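Local coordinates for cation-transporting ATPase, E1-E2 family protein (Streptococcus pneumoniae, PDB 4F2F), which is a copper(I)-exporting P-type ATPase, CopA, seen here as its metal-binding domain, a cupredoxin-like module that holds two copper(I) ions, at residues A28-K34 against G94-E100; C50-F56 against F85-M91; F56-I61 against V72-T76. One frame throughout, in Å; residues are numbered along the deposited sequence.

Contact 1 (A28-K34 against G94-E100); sequences AHIQLQK and GSYTVVE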
loop_
_atom_site.group_PDB
_atom_site.type_symbol
_atom_site.label_atom_id
_atom_site.label_comp_id
_atom_site.label_asym_id
_atom_site.label_seq_id
_atom_site.Cartn_x
_atom_site.Cartn_y
_atom_site.Cartn_z
ATOM N N ALA A 28 5.906 -3.373 4.584
ATOM C CA ALA A 28 6.362 -2.726 3.362
ATOM C C ALA A 28 6.018 -3.555 2.130
ATOM O O ALA A 28 5.881 -3.021 1.031
ATOM C CB ALA A 28 7.855 -2.459 3.427
ATOM N N HIS A 29 5.876 -4.864 2.316
ATOM C CA HIS A 29 5.592 -5.760 1.202
ATOM C C HIS A 29 4.318 -6.551 1.444
ATOM O O HIS A 29 4.179 -7.227 2.462
ATOM C CB HIS A 29 6.769 -6.705 0.965
ATOM C CG HIS A 29 8.077 -5.999 0.803
ATOM N ND1 HIS A 29 8.374 -5.232 -0.302
ATOM C CD2 HIS A 29 9.161 -5.932 1.613
ATOM C CE1 HIS A 29 9.589 -4.725 -0.169
ATOM N NE2 HIS A 29 10.085 -5.136 0.984
ATOM N N ILE A 30 3.385 -6.457 0.505
ATOM C CA ILE A 30 2.103 -7.132 0.644
ATOM C C ILE A 30 1.772 -7.954 -0.595
ATOM O O ILE A 30 2.385 -7.786 -1.650
ATOM C CB ILE A 30 0.959 -6.134 0.919
ATOM C CG1 ILE A 30 0.647 -5.306 -0.328
ATOM C CG2 ILE A 30 1.299 -5.231 2.098
ATOM C CD1 ILE A 30 -0.502 -4.335 -0.142
ATOM N N GLN A 31 0.798 -8.848 -0.454
ATOM C CA GLN A 31 0.341 -9.675 -1.561
ATOM C C GLN A 31 -1.147 -9.451 -1.807
ATOM O O GLN A 31 -1.939 -9.374 -0.866
ATOM C CB GLN A 31 0.616 -11.154 -1.275
ATOM C CG GLN A 31 0.200 -12.090 -2.402
ATOM C CD GLN A 31 0.344 -13.554 -2.035
ATOM O OE1 GLN A 31 1.451 -14.093 -1.998
ATOM N NE2 GLN A 31 -0.781 -14.208 -1.765
ATOM N N LEU A 32 -1.516 -9.332 -3.079
ATOM C CA LEU A 32 -2.903 -9.107 -3.465
ATOM C C LEU A 32 -3.335 -10.125 -4.516
ATOM O O LEU A 32 -2.529 -10.556 -5.339
ATOM C CB LEU A 32 -3.077 -7.695 -4.024
ATOM C CG LEU A 32 -2.686 -6.512 -3.138
ATOM C CD1 LEU A 32 -2.816 -5.215 -3.916
ATOM C CD2 LEU A 32 -3.537 -6.468 -1.877
ATOM N N GLN A 33 -4.610 -10.500 -4.485
ATOM C CA GLN A 33 -5.175 -11.396 -5.487
ATOM C C GLN A 33 -5.669 -10.599 -6.692
ATOM O O GLN A 33 -6.354 -9.589 -6.534
ATOM C CB GLN A 33 -6.330 -12.203 -4.885
ATOM C CG GLN A 33 -5.900 -13.234 -3.849
ATOM C CD GLN A 33 -5.258 -14.456 -4.476
ATOM O OE1 GLN A 33 -5.696 -14.934 -5.521
ATOM N NE2 GLN A 33 -4.209 -14.966 -3.840
ATOM N N LYS A 34 -5.319 -11.052 -7.892
ATOM C CA LYS A 34 -5.748 -10.378 -9.114
ATOM C C LYS A 34 -7.270 -10.414 -9.264
ATOM O O LYS A 34 -7.910 -11.423 -8.966
ATOM C CB LYS A 34 -5.074 -11.012 -10.340
ATOM C CG LYS A 34 -5.677 -10.613 -11.683
ATOM C CD LYS A 34 -5.076 -11.428 -12.826
ATOM C CE LYS A 34 -5.939 -11.359 -14.082
ATOM N NZ LYS A 34 -5.984 -9.993 -14.676
ATOM N N GLY A 94 7.820 0.418 -0.851
ATOM C CA GLY A 94 7.195 -0.845 -0.515
ATOM C C GLY A 94 6.807 -1.520 -1.813
ATOM O O GLY A 94 7.084 -0.999 -2.893
ATOM N N SER A 95 6.173 -2.680 -1.723
ATOM C CA SER A 95 5.758 -3.380 -2.925
ATOM C C SER A 95 4.457 -4.124 -2.711
ATOM O O SER A 95 4.118 -4.511 -1.590
ATOM C CB SER A 95 6.844 -4.354 -3.399
ATOM O OG SER A 95 6.916 -5.503 -2.578
ATOM N N TYR A 96 3.717 -4.306 -3.796
ATOM C CA TYR A 96 2.571 -5.194 -3.773
ATOM C C TYR A 96 2.691 -6.201 -4.904
ATOM O O TYR A 96 2.872 -5.836 -6.066
ATOM C CB TYR A 96 1.246 -4.424 -3.822
ATOM C CG TYR A 96 1.035 -3.543 -5.037
ATOM C CD1 TYR A 96 1.598 -2.277 -5.108
ATOM C CD2 TYR A 96 0.237 -3.964 -6.092
ATOM C CE1 TYR A 96 1.389 -1.464 -6.206
ATOM C CE2 TYR A 96 0.022 -3.160 -7.193
ATOM C CZ TYR A 96 0.600 -1.912 -7.245
ATOM O OH TYR A 96 0.390 -1.112 -8.341
ATOM N N THR A 97 2.624 -7.477 -4.545
ATOM C CA THR A 97 2.744 -8.546 -5.518
ATOM C C THR A 97 1.362 -9.103 -5.802
ATOM O O THR A 97 0.656 -9.538 -4.889
ATOM C CB THR A 97 3.674 -9.659 -5.010
ATOM O OG1 THR A 97 4.961 -9.101 -4.719
ATOM C CG2 THR A 97 3.825 -10.753 -6.058
ATOM N N VAL A 98 0.972 -9.065 -7.071
ATOM C CA VAL A 98 -0.347 -9.519 -7.481
ATOM C C VAL A 98 -0.268 -10.952 -7.994
ATOM O O VAL A 98 0.445 -11.235 -8.959
ATOM C CB VAL A 98 -0.941 -8.605 -8.565
ATOM C CG1 VAL A 98 -2.314 -9.105 -8.991
ATOM C CG2 VAL A 98 -1.029 -7.171 -8.054
ATOM N N VAL A 99 -0.996 -11.851 -7.336
ATOM C CA VAL A 99 -0.981 -13.264 -7.700
ATOM C C VAL A 99 -2.348 -13.730 -8.192
ATOM O O VAL A 99 -3.367 -13.086 -7.937
ATOM C CB VAL A 99 -0.534 -14.149 -6.521
ATOM C CG1 VAL A 99 0.833 -13.713 -6.020
ATOM C CG2 VAL A 99 -1.559 -14.093 -5.399
ATOM N N GLU A 100 -2.364 -14.859 -8.893
ATOM C CA GLU A 100 -3.585 -15.353 -9.521
ATOM C C GLU A 100 -4.432 -16.173 -8.558
ATOM O O GLU A 100 -3.913 -16.800 -7.633
ATOM C CB GLU A 100 -3.242 -16.182 -10.758
ATOM C CG GLU A 100 -4.290 -16.123 -11.850
ATOM C CD GLU A 100 -3.686 -16.271 -13.231
ATOM O OE1 GLU A 100 -2.755 -17.089 -13.386
ATOM O OE2 GLU A 100 -4.134 -15.563 -14.157
ATOM O OXT GLU A 100 -5.655 -16.227 -8.692
HETATM O O HOH W 1 5.101 -7.717 -2.402
#

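Contact 2 (C50-F56 against F85-M91); sequences CYKEILF and FSCGMKM. With CU1 (copper (I) ion), chain C; CU1 (copper (I) ion), chain B.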
loop_
_atom_site.group_PDB
_atom_site.type_symbol
_atom_site.label_atom_id
_atom_site.label_comp_id
_atom_site.label_asym_id
_atom_site.label_seq_id
_atom_site.Cartn_x
_atom_site.Cartn_y
_atom_site.Cartn_z
ATOM N N CYS A 50 7.944 13.652 4.814
ATOM C CA CYS A 50 8.409 12.655 3.857
ATOM C C CYS A 50 7.260 11.703 3.530
ATOM O O CYS A 50 7.232 11.088 2.465
ATOM C CB CYS A 50 9.608 11.884 4.416
ATOM S SG CYS A 50 10.481 10.850 3.217
ATOM N N TYR A 51 6.297 11.615 4.448
ATOM C CA TYR A 51 5.171 10.693 4.321
ATOM C C TYR A 51 3.840 11.395 4.040
ATOM O O TYR A 51 2.778 10.816 4.271
ATOM C CB TYR A 51 5.032 9.854 5.597
ATOM C CG TYR A 51 6.261 9.048 5.951
ATOM C CD1 TYR A 51 6.367 7.714 5.589
ATOM C CD2 TYR A 51 7.313 9.620 6.656
ATOM C CE1 TYR A 51 7.486 6.972 5.916
ATOM C CE2 TYR A 51 8.433 8.887 6.987
ATOM C CZ TYR A 51 8.517 7.564 6.614
ATOM O OH TYR A 51 9.637 6.831 6.942
ATOM N N LYS A 52 3.886 12.626 3.537
ATOM C CA LYS A 52 2.653 13.396 3.350
ATOM C C LYS A 52 1.834 12.944 2.142
ATOM O O LYS A 52 0.697 13.380 1.965
ATOM C CB LYS A 52 2.943 14.897 3.252
ATOM C CG LYS A 52 3.530 15.352 1.923
ATOM C CD LYS A 52 3.700 16.867 1.895
ATOM C CE LYS A 52 4.056 17.351 0.502
ATOM N NZ LYS A 52 4.192 18.835 0.456
ATOM N N GLU A 53 2.407 12.074 1.319
ATOM C CA GLU A 53 1.710 11.558 0.144
ATOM C C GLU A 53 1.941 10.062 -0.036
ATOM O O GLU A 53 2.956 9.521 0.403
ATOM C CB GLU A 53 2.130 12.327 -1.116
ATOM C CG GLU A 53 1.573 13.743 -1.177
ATOM C CD GLU A 53 2.385 14.660 -2.070
ATOM O OE1 GLU A 53 3.346 14.183 -2.709
ATOM O OE2 GLU A 53 2.062 15.867 -2.125
ATOM N N ILE A 54 0.977 9.410 -0.676
ATOM C CA ILE A 54 1.049 7.991 -0.992
ATOM C C ILE A 54 1.007 7.831 -2.505
ATOM O O ILE A 54 0.098 8.342 -3.164
ATOM C CB ILE A 54 -0.142 7.225 -0.385
ATOM C CG1 ILE A 54 -0.232 7.479 1.120
ATOM C CG2 ILE A 54 -0.037 5.733 -0.688
ATOM C CD1 ILE A 54 -1.571 7.107 1.721
ATOM N N LEU A 55 1.986 7.122 -3.056
ATOM C CA LEU A 55 2.107 6.992 -4.504
ATOM C C LEU A 55 2.012 5.545 -4.973
ATOM O O LEU A 55 2.811 4.698 -4.571
ATOM C CB LEU A 55 3.428 7.609 -4.986
ATOM C CG LEU A 55 3.770 7.468 -6.473
ATOM C CD1 LEU A 55 2.750 8.185 -7.344
ATOM C CD2 LEU A 55 5.174 7.986 -6.756
ATOM N N PHE A 56 1.020 5.276 -5.814
ATOM C CA PHE A 56 0.930 4.023 -6.556
ATOM C C PHE A 56 0.985 4.375 -8.040
ATOM O O PHE A 56 -0.047 4.488 -8.700
ATOM C CB PHE A 56 -0.380 3.293 -6.236
ATOM C CG PHE A 56 -0.374 2.551 -4.920
ATOM C CD1 PHE A 56 -0.407 1.166 -4.895
ATOM C CD2 PHE A 56 -0.353 3.233 -3.711
ATOM C CE1 PHE A 56 -0.409 0.472 -3.695
ATOM C CE2 PHE A 56 -0.355 2.546 -2.505
ATOM C CZ PHE A 56 -0.385 1.163 -2.498
ATOM N N PHE A 85 5.017 0.670 -4.552
ATOM C CA PHE A 85 4.348 1.841 -4.002
ATOM C C PHE A 85 5.373 2.570 -3.142
ATOM O O PHE A 85 6.374 1.986 -2.735
ATOM C CB PHE A 85 3.078 1.471 -3.215
ATOM C CG PHE A 85 3.334 0.847 -1.864
ATOM C CD1 PHE A 85 3.637 1.634 -0.763
ATOM C CD2 PHE A 85 3.216 -0.523 -1.684
ATOM C CE1 PHE A 85 3.851 1.066 0.482
ATOM C CE2 PHE A 85 3.430 -1.098 -0.441
ATOM C CZ PHE A 85 3.747 -0.301 0.642
ATOM N N SER A 86 5.150 3.851 -2.893
ATOM C CA SER A 86 6.109 4.629 -2.131
ATOM C C SER A 86 5.438 5.871 -1.581
ATOM O O SER A 86 4.256 6.105 -1.833
ATOM C CB SER A 86 7.293 5.031 -3.015
ATOM O OG SER A 86 6.914 6.004 -3.974
ATOM N N CYS A 87 6.187 6.657 -0.816
ATOM C CA CYS A 87 5.736 7.994 -0.468
ATOM C C CYS A 87 5.814 8.868 -1.713
ATOM O O CYS A 87 6.320 8.439 -2.751
ATOM C CB CYS A 87 6.596 8.586 0.646
ATOM S SG CYS A 87 8.297 8.922 0.147
ATOM N N GLY A 88 5.312 10.092 -1.607
ATOM C CA GLY A 88 5.329 11.013 -2.728
ATOM C C GLY A 88 6.723 11.450 -3.140
ATOM O O GLY A 88 6.904 11.996 -4.225
ATOM N N MET A 89 7.711 11.212 -2.282
ATOM C CA MET A 89 9.082 11.607 -2.584
ATOM C C MET A 89 9.870 10.447 -3.176
ATOM O O MET A 89 11.012 10.618 -3.611
ATOM C CB MET A 89 9.788 12.108 -1.324
ATOM C CG MET A 89 9.076 13.244 -0.606
ATOM S SD MET A 89 10.067 13.900 0.752
ATOM C CE MET A 89 11.136 15.047 -0.111
ATOM N N LYS A 90 9.252 9.270 -3.175
ATOM C CA LYS A 90 9.897 8.036 -3.619
ATOM C C LYS A 90 11.131 7.687 -2.777
ATOM O O LYS A 90 12.018 6.963 -3.231
ATOM C CB LYS A 90 10.224 8.102 -5.118
ATOM C CG LYS A 90 8.977 8.204 -5.993
ATOM C CD LYS A 90 9.284 8.664 -7.414
ATOM C CE LYS A 90 10.012 7.598 -8.214
ATOM N NZ LYS A 90 10.107 7.973 -9.656
ATOM N N MET A 91 11.167 8.192 -1.544
ATOM C CA MET A 91 12.257 7.900 -0.611
ATOM C C MET A 91 11.966 6.658 0.226
ATOM O O MET A 91 12.859 5.855 0.492
ATOM C CB MET A 91 12.521 9.094 0.311
ATOM C CG MET A 91 13.035 10.329 -0.407
ATOM S SD MET A 91 13.227 11.747 0.689
ATOM C CE MET A 91 14.634 11.243 1.679
HETATM CU CU CU1 C . 11.374 12.324 1.807
HETATM CU CU CU1 B . 9.051 10.070 1.797
HETATM O O HOH W 2 5.221 12.030 0.539
HETATM O O HOH W 3 4.423 13.473 -5.049
#

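Contact 3 (F56-I61 against V72-T76); sequences FEEEGI and VIRFT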
loop_
_atom_site.group_PDB
_atom_site.type_symbol
_atom_site.label_atom_id
_atom_site.label_comp_id
_atom_site.label_asym_id
_atom_site.label_seq_id
_atom_site.Cartn_x
_atom_site.Cartn_y
_atom_site.Cartn_z
ATOM N N PHE A 56 1.020 5.276 -5.814
ATOM C CA PHE A 56 0.930 4.023 -6.556
ATOM C C PHE A 56 0.985 4.375 -8.040
ATOM O O PHE A 56 -0.047 4.488 -8.700
ATOM C CB PHE A 56 -0.380 3.293 -6.236
ATOM C CG PHE A 56 -0.374 2.551 -4.920
ATOM C CD1 PHE A 56 -0.407 1.166 -4.895
ATOM C CD2 PHE A 56 -0.353 3.233 -3.711
ATOM C CE1 PHE A 56 -0.409 0.472 -3.695
ATOM C CE2 PHE A 56 -0.355 2.546 -2.505
ATOM C CZ PHE A 56 -0.385 1.163 -2.498
ATOM N N GLU A 57 2.198 4.558 -8.553
ATOM C CA GLU A 57 2.409 5.121 -9.883
ATOM C C GLU A 57 1.696 4.339 -10.984
ATOM O O GLU A 57 1.131 4.926 -11.906
ATOM C CB GLU A 57 3.908 5.201 -10.193
ATOM C CG GLU A 57 4.259 6.005 -11.437
ATOM C CD GLU A 57 4.515 7.468 -11.134
ATOM O OE1 GLU A 57 5.518 7.770 -10.450
ATOM O OE2 GLU A 57 3.709 8.318 -11.570
ATOM N N GLU A 58 1.720 3.016 -10.884
ATOM C CA GLU A 58 1.180 2.172 -11.942
ATOM C C GLU A 58 -0.345 2.153 -11.950
ATOM O O GLU A 58 -0.959 1.676 -12.902
ATOM C CB GLU A 58 1.736 0.759 -11.813
ATOM C CG GLU A 58 3.237 0.740 -11.626
ATOM C CD GLU A 58 3.777 -0.645 -11.382
ATOM O OE1 GLU A 58 3.329 -1.586 -12.069
ATOM O OE2 GLU A 58 4.649 -0.794 -10.500
ATOM N N GLU A 59 -0.949 2.673 -10.887
ATOM C CA GLU A 59 -2.399 2.792 -10.809
ATOM C C GLU A 59 -2.830 4.242 -10.998
ATOM O O GLU A 59 -4.019 4.551 -10.966
ATOM C CB GLU A 59 -2.909 2.249 -9.471
ATOM C CG GLU A 59 -2.686 0.759 -9.289
ATOM C CD GLU A 59 -3.484 -0.073 -10.276
ATOM O OE1 GLU A 59 -4.552 0.392 -10.724
ATOM O OE2 GLU A 59 -3.042 -1.193 -10.608
ATOM N N GLY A 60 -1.857 5.126 -11.199
ATOM C CA GLY A 60 -2.131 6.539 -11.388
ATOM C C GLY A 60 -2.642 7.192 -10.119
ATOM O O GLY A 60 -3.346 8.203 -10.162
ATOM N N ILE A 61 -2.281 6.608 -8.982
ATOM C CA ILE A 61 -2.750 7.088 -7.689
ATOM C C ILE A 61 -1.684 7.920 -6.982
ATOM O O ILE A 61 -0.535 7.500 -6.849
ATOM C CB ILE A 61 -3.188 5.919 -6.784
ATOM C CG1 ILE A 61 -4.437 5.248 -7.363
ATOM C CG2 ILE A 61 -3.451 6.401 -5.357
ATOM C CD1 ILE A 61 -4.854 3.987 -6.641
ATOM N N VAL A 72 -7.712 5.416 2.684
ATOM C CA VAL A 72 -7.906 4.135 2.019
ATOM C C VAL A 72 -7.570 4.262 0.539
ATOM O O VAL A 72 -8.210 5.024 -0.185
ATOM C CB VAL A 72 -9.355 3.628 2.169
ATOM C CG1 VAL A 72 -9.523 2.275 1.487
ATOM C CG2 VAL A 72 -9.739 3.537 3.637
ATOM N N ILE A 73 -6.564 3.516 0.096
ATOM C CA ILE A 73 -6.214 3.473 -1.318
ATOM C C ILE A 73 -6.978 2.335 -1.984
ATOM O O ILE A 73 -6.829 1.175 -1.596
ATOM C CB ILE A 73 -4.703 3.265 -1.515
ATOM C CG1 ILE A 73 -3.913 4.370 -0.809
ATOM C CG2 ILE A 73 -4.363 3.209 -2.997
ATOM C CD1 ILE A 73 -4.170 5.761 -1.354
ATOM N N ARG A 74 -7.802 2.664 -2.973
ATOM C CA ARG A 74 -8.656 1.659 -3.600
ATOM C C ARG A 74 -8.360 1.440 -5.079
ATOM O O ARG A 74 -8.308 2.383 -5.868
ATOM C CB ARG A 74 -10.134 2.017 -3.432
ATOM C CG ARG A 74 -10.634 1.950 -2.003
ATOM C CD ARG A 74 -12.144 2.096 -1.966
ATOM N NE ARG A 74 -12.792 1.134 -2.851
ATOM C CZ ARG A 74 -13.642 1.457 -3.822
ATOM N NH1 ARG A 74 -13.964 2.726 -4.034
ATOM N NH2 ARG A 74 -14.176 0.507 -4.576
ATOM N N PHE A 75 -8.166 0.179 -5.441
ATOM C CA PHE A 75 -8.067 -0.219 -6.838
ATOM C C PHE A 75 -8.256 -1.724 -6.968
ATOM O O PHE A 75 -8.186 -2.456 -5.980
ATOM C CB PHE A 75 -6.742 0.249 -7.466
ATOM C CG PHE A 75 -5.508 -0.383 -6.868
ATOM C CD1 PHE A 75 -4.870 0.193 -5.777
ATOM C CD2 PHE A 75 -4.964 -1.531 -7.422
ATOM C CE1 PHE A 75 -3.728 -0.380 -5.238
ATOM C CE2 PHE A 75 -3.825 -2.108 -6.890
ATOM C CZ PHE A 75 -3.206 -1.532 -5.797
ATOM N N THR A 76 -8.527 -2.178 -8.185
ATOM C CA THR A 76 -8.625 -3.601 -8.455
ATOM C C THR A 76 -7.414 -4.015 -9.279
ATOM O O THR A 76 -7.319 -3.680 -10.460
ATOM C CB THR A 76 -9.924 -3.947 -9.207
ATOM O OG1 THR A 76 -11.050 -3.481 -8.452
ATOM C CG2 THR A 76 -10.045 -5.453 -9.414
HETATM O O HOH W 4 -4.509 -2.715 -12.227
HETATM O O HOH W 5 -6.989 -0.917 -11.413
#

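Contact 1 (A28-K34 against G94-E100)
Strand pairing can join parts of a chain that lie far apart in sequence; in this cupredoxin-like domain, strands 29-33 and 93-99 do so in parallel. The axes of 29-33 and 94-99 approach to 4.6 Å at 26°, and the register is unbroken from His29-Ser95 to Gln33-Val99. Val99, which buries the most surface here, is fixed through both backbone polar groups: its N donates to Leu32 O (2.8 Å) and its O accepts from Lys34 N (2.8 Å). Its CG2 also lies 3.7 Å from Gln31 NE2, so the valine packs beside Gln31 on the same face. Leu32 is likewise held at both ends: its O accepts from Val99 N and its N donates to Thr97 O (2.8 Å), while its side chain turns to the opposite face, with CD1 4.0 Å from Tyr96 CD2. Ile30 joins that buried face, its CG1 3.7 Å from Tyr96 CB. Lys34 adds aliphatic cover, CB meeting Val98 CG1 at 3.6 Å, and its NZ is hydrogen-bonded to Gln78 O. On the face of Ser95 and Thr97 the contact is more polar: His29 ND1 and Ser95 OG share a hydrogen bond of 2.7 Å, and a water links Ser95 OG, Thr97 OG1 and Ile30 O. Strand 29-33 is flanked by strand 6-11, again parallel, and strand 93-99 by the antiparallel strand 81-87, so the pair lies in the interior of the sheet.

Contact 2 (C50-F56 against F85-M91)
Two copper(I) ions share one thiolate, Cys50 SG, which lies 2.2 Å from each and makes this contact a dinuclear metal site at one end of a cupredoxin fold. The ion of chain B is held by Cys50 SG, Cys50 O (2.2 Å) and Cys87 SG (2.1 Å); that of chain C by Cys50 SG, Met89 SD (2.3 Å) and Met91 SD (2.2 Å), with one further ligand atom from elsewhere in the structure. Such soft sulfur donors suit copper(I). The ligands converge because strands 53-56 and 81-87 run antiparallel and bring the loop bearing Cys50 beside the type I turn from Cys87 to Lys90. Leu55 and Ser86 form the hydrogen-bonded pair, Leu55 N to Ser86 O at 2.8 Å and Ser86 N to Leu55 O at 3.0 Å. Nearer the metals the pairing loosens: Gly88 N reaches Glu53 O only weakly (3.1 Å), and a water joins Cys50 O, Glu53 N and Gly88 N. An ideal CB on Gly88 would clash with Glu53 OE1. Within the turn and just beyond it, Cys87 SG accepts weak hydrogen bonds from Met89 N and Met91 N, both at 3.4 Å. At the far end, Phe85 CB sits over the face of the Phe56 ring, 3.5 Å from its centroid in a CH-pi contact, while the two rings lie at 12° and barely overlap.

Contact 3 (F56-I61 against V72-T76)
Apolar packing without a direct hydrogen bond joins the turn after strand 53-56 to strand 70-75, a tight turn closed against the body of a beta fold. Phe56 and Ile61 present the turn's apolar side: Ile61 CD1 meets Ile73 CG2 at 3.8 Å and Phe75 CD1 at 3.9 Å. Ile73 CG2 lies over the face of the Phe56 ring, 4.3 Å from its centroid, whereas the rings of Phe56 and Phe75 meet obliquely, Phe56 CD1 to Phe75 CE1 at 3.7 Å. Glu59 covers a face of Phe75 with its CG, 3.8 Å from the ring centroid; one water links Glu59 OE1 to Thr76 O, and a second, on OE2, reaches Thr76 O only weakly. A G1 beta bulge shapes the turn, Gly60 and Ile61 both facing Phe56, with Ile61 N to Phe56 O 3.1 Å and Phe56 N to Ile61 O 2.9 Å. Strand 38-44 pairs with strand 70-75 and touches Phe56 through Ile40, while Tyr96 of strand 93-99 meets both phenylalanine rings.

In the fold
From the N terminus, the chain passes through residues 28-34 and pairs with them again through its C-terminal strand, so contact 1 closes the longest loop. Nested within it, contact 2 brings residues 50-56 to 85-91, and inside that loop contact 3 closes the shortest one; none of the three cross. Contacts 2 and 3 share Phe56, whose CD1 lies 3.4 Å from Tyr96 CE1 of contact 1, so one aromatic cluster touches all three. Contacts 1 and 2 also meet along neighbouring strands 81-87 and 93-99, where Gly94 N probably hydrogen-bonds to Phe85 O (2.8 Å). Strand 81-87 thus joins the copper end to the strand pair of contact 1 within the same sheet.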